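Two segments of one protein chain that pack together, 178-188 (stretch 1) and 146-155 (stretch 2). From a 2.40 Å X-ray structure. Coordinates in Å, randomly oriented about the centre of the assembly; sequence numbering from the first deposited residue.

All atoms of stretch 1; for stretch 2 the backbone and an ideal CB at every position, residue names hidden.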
# COMPACT_ATOMS: atom_id res chain seq x y z
N VAL C 178 -32.93 -41.56 5.00
CA VAL C 178 -31.47 -41.63 4.87
C VAL C 178 -30.98 -40.28 4.28
O VAL C 178 -30.14 -39.59 4.88
CB VAL C 178 -31.02 -42.82 3.90
CG1 VAL C 178 -29.50 -42.82 3.71
CG2 VAL C 178 -31.50 -44.18 4.44
N LEU C 179 -31.52 -39.89 3.13
CA LEU C 179 -31.18 -38.62 2.46
C LEU C 179 -31.57 -37.35 3.24
O LEU C 179 -30.95 -36.29 3.07
CB LEU C 179 -31.76 -38.57 1.04
CG LEU C 179 -31.16 -39.62 0.09
CD1 LEU C 179 -31.82 -39.54 -1.29
CD2 LEU C 179 -29.64 -39.42 -0.01
N ALA C 180 -32.61 -37.43 4.07
CA ALA C 180 -33.03 -36.29 4.89
C ALA C 180 -32.10 -36.16 6.12
O ALA C 180 -31.90 -35.06 6.65
CB ALA C 180 -34.53 -36.43 5.31
N GLY C 181 -31.55 -37.29 6.57
CA GLY C 181 -30.59 -37.31 7.68
C GLY C 181 -29.26 -36.71 7.23
O GLY C 181 -28.61 -35.95 7.97
N ALA C 182 -28.85 -37.03 6.00
CA ALA C 182 -27.63 -36.49 5.38
C ALA C 182 -27.77 -34.95 5.22
O ALA C 182 -26.93 -34.20 5.75
CB ALA C 182 -27.40 -37.16 3.99
N SER C 183 -28.82 -34.50 4.54
CA SER C 183 -29.13 -33.07 4.32
C SER C 183 -29.17 -32.28 5.64
O SER C 183 -28.61 -31.18 5.73
CB SER C 183 -30.47 -32.86 3.58
OG SER C 183 -30.59 -33.61 2.38
N LEU C 184 -29.82 -32.81 6.67
CA LEU C 184 -29.90 -32.06 7.92
C LEU C 184 -28.59 -32.06 8.69
O LEU C 184 -28.30 -31.12 9.43
CB LEU C 184 -31.07 -32.54 8.82
CG LEU C 184 -32.48 -32.53 8.18
CD1 LEU C 184 -33.43 -33.43 8.99
CD2 LEU C 184 -33.04 -31.10 8.04
N LEU C 185 -27.76 -33.08 8.53
CA LEU C 185 -26.48 -33.07 9.21
C LEU C 185 -25.58 -31.99 8.54
O LEU C 185 -25.04 -31.13 9.24
CB LEU C 185 -25.76 -34.44 9.23
CG LEU C 185 -24.48 -34.45 10.11
CD1 LEU C 185 -24.81 -34.06 11.57
CD2 LEU C 185 -23.80 -35.83 10.07
N LEU C 186 -25.44 -32.01 7.21
CA LEU C 186 -24.63 -31.01 6.47
C LEU C 186 -25.17 -29.54 6.68
O LEU C 186 -24.39 -28.59 6.76
CB LEU C 186 -24.51 -31.37 4.95
CG LEU C 186 -24.13 -32.79 4.48
CD1 LEU C 186 -23.52 -32.79 3.05
CD2 LEU C 186 -23.15 -33.46 5.47
N ALA C 187 -26.49 -29.38 6.80
CA ALA C 187 -27.13 -28.07 7.01
C ALA C 187 -26.82 -27.49 8.41
O ALA C 187 -26.72 -26.26 8.58
CB ALA C 187 -28.68 -28.15 6.79
N LEU C 188 -26.65 -28.38 9.38
CA LEU C 188 -26.31 -28.02 10.77
C LEU C 188 -24.80 -27.65 10.89
O LEU C 188 -24.43 -26.77 11.68
CB LEU C 188 -26.64 -29.19 11.74
CG LEU C 188 -26.19 -29.01 13.21
CD1 LEU C 188 -27.12 -28.02 13.93
CD2 LEU C 188 -26.15 -30.37 13.93
N UNK C 146 -18.33 -23.78 -1.05
CA UNK C 146 -18.35 -25.13 -1.59
C UNK C 146 -19.49 -26.06 -1.18
O UNK C 146 -19.97 -26.81 -2.02
CB UNK C 146 -17.03 -25.81 -1.20
N UNK C 147 -19.93 -26.00 0.08
CA UNK C 147 -21.05 -26.84 0.58
C UNK C 147 -22.37 -26.71 -0.24
O UNK C 147 -23.24 -27.59 -0.19
CB UNK C 147 -21.34 -26.47 2.04
N UNK C 148 -22.53 -25.58 -0.95
CA UNK C 148 -23.71 -25.30 -1.77
C UNK C 148 -23.79 -26.36 -2.88
O UNK C 148 -24.88 -26.70 -3.37
CB UNK C 148 -23.65 -23.89 -2.36
N UNK C 149 -22.63 -26.86 -3.29
CA UNK C 149 -22.56 -27.91 -4.29
C UNK C 149 -22.95 -29.28 -3.64
O UNK C 149 -23.17 -30.26 -4.35
CB UNK C 149 -21.16 -27.96 -4.90
N UNK C 150 -23.01 -29.33 -2.31
CA UNK C 150 -23.41 -30.53 -1.61
C UNK C 150 -24.85 -30.44 -1.10
O UNK C 150 -25.64 -31.41 -1.19
CB UNK C 150 -22.45 -30.80 -0.45
N UNK C 151 -25.20 -29.28 -0.56
CA UNK C 151 -26.54 -28.99 -0.04
C UNK C 151 -27.62 -28.96 -1.14
O UNK C 151 -28.75 -29.44 -0.92
CB UNK C 151 -26.52 -27.65 0.69
N UNK C 152 -27.32 -28.44 -2.32
CA UNK C 152 -28.37 -28.41 -3.31
C UNK C 152 -28.76 -29.78 -3.93
O UNK C 152 -29.96 -30.04 -4.07
CB UNK C 152 -27.94 -27.46 -4.43
N UNK C 153 -27.78 -30.66 -4.29
CA UNK C 153 -28.14 -31.99 -4.83
C UNK C 153 -28.94 -32.89 -3.80
O UNK C 153 -29.94 -33.53 -4.15
CB UNK C 153 -26.86 -32.71 -5.25
N UNK C 154 -28.48 -32.96 -2.55
CA UNK C 154 -29.13 -33.76 -1.51
C UNK C 154 -30.54 -33.25 -1.17
O UNK C 154 -31.44 -34.03 -0.83
CB UNK C 154 -28.27 -33.76 -0.25
N UNK C 155 -30.75 -31.95 -1.28
CA UNK C 155 -32.04 -31.36 -0.94
C UNK C 155 -33.10 -31.54 -2.04
O UNK C 155 -34.31 -31.63 -1.76
CB UNK C 155 -31.85 -29.87 -0.65

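Stretch 1 is helical from end to end, and the helix of stretch 2 runs against it at 152° between N-to-C directions, with the axes 9.4 Å apart at closest approach. The visible side of stretch 1 offers leucine and alanine methyls and one hydroxyl, that of Ser183. This hydroxyl already donates to its own helix, Ser183 OG to Leu179 O at 2.8 Å, so the surface is largely apolar and carries no charge.

Position 146 has no atom of stretch 1 within 5.5 Å of its ideal CB, so the contact sets no preference; the backbone angles, -46/-38, would admit most residues. It is Gly146, whose O accepts a backbone bond from the N of 149.

At position 147 CA-to-CB points toward stretch 1, yet the ideal CB is still beyond 5.5 Å from it. A long apolar chain, such as leucine, methionine or phenylalanine, could bridge the gap to Leu186; alanine would stop short. Leu147 is deposited, with chi1 of -114° between wells. Its CD1 lies 3.7 Å from Leu186 O, and its CD2 lies 4.2 Å from Leu186 CD1.

Positions 148 and 149 are out of reach, and stretch 1 does not discriminate among side chains there. They hold Met148 and Ala149.

Position 150 faces stretch 1, and an ideal CB would lie 4.2 Å from Leu186 CD1. That distance leaves room for glycine or alanine, and the angles of -103/-42 do not demand glycine. Gly150 is found, and it buries little against stretch 1.

Position 151 directs CA-to-CB sideways, so only a chain of some length can bend back to the groove beside Ser183, Leu186 and Ala187; leucine, isoleucine or methionine would suit. Leu151, chi1 m and chi2 t, brings its end nearer: CD2 sits 3.9 Å from Leu186 CB, 3.8 Å from Ala187 N and 4.3 Å from Ala187 CB.

Positions 152 and 153 are again out of reach. The helix is kinked at 153, where the backbone N makes no bond to the preceding turn, a hint of proline. The residues are Phe152 and Pro153, the latter lacking the amide hydrogen that such a bond requires.

Position 154 is the center of the contact. Its CA is 5.9 Å from the CA of Ser183, and its CB points toward a hollow framed by Leu179, Ala182, Ser183 and Leu186. A branched or flexible apolar chain, leucine or methionine, would fill it. Leu154 enters as a knob: its CD2 reaches Leu179 CD2 at 3.8 Å and Ala182 CB at 4.0 Å, while its CD1 meets Leu186 CD1 at 3.7 Å. Its CB also lies 3.5 Å from Ser183 OG.

Position 155 points sideways, its ideal CB 5.0 Å from Ser183 OG, so a small polar or apolar residue would serve. Thr155 has its OG1 4.5 Å from Ser183 OG, too far for a hydrogen bond, and only borders the contact.

Stretch 2, residues 146-155: GLMAGLFPLT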
# COMPACT_ATOMS: atom_id res chain seq x y z
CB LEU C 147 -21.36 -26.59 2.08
CG LEU C 147 -21.16 -27.61 3.21
CD1 LEU C 147 -21.92 -27.16 4.48
CD2 LEU C 147 -21.64 -29.03 2.80
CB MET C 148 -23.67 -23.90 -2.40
CG MET C 148 -23.65 -22.72 -1.41
SD MET C 148 -25.11 -22.65 -0.35
CE MET C 148 -24.40 -23.00 1.28
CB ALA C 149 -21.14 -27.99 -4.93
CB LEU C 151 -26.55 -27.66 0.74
CG LEU C 151 -25.92 -27.70 2.14
CD1 LEU C 151 -25.95 -26.30 2.80
CD2 LEU C 151 -26.65 -28.73 3.01
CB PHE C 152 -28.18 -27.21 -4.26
CG PHE C 152 -28.68 -25.87 -3.69
CD1 PHE C 152 -28.06 -25.29 -2.59
CD2 PHE C 152 -29.84 -25.25 -4.21
CE1 PHE C 152 -28.54 -24.12 -1.99
CE2 PHE C 152 -30.35 -24.06 -3.62
CZ PHE C 152 -29.70 -23.50 -2.51
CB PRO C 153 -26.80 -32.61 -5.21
CG PRO C 153 -25.99 -31.42 -5.67
CD PRO C 153 -26.43 -30.28 -4.72
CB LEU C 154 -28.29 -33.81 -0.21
CG LEU C 154 -27.07 -34.77 -0.18
CD1 LEU C 154 -26.03 -34.30 0.87
CD2 LEU C 154 -27.51 -36.22 0.09
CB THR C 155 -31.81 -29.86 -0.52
OG1 THR C 155 -32.16 -29.69 0.85
CG2 THR C 155 -32.61 -28.93 -1.40
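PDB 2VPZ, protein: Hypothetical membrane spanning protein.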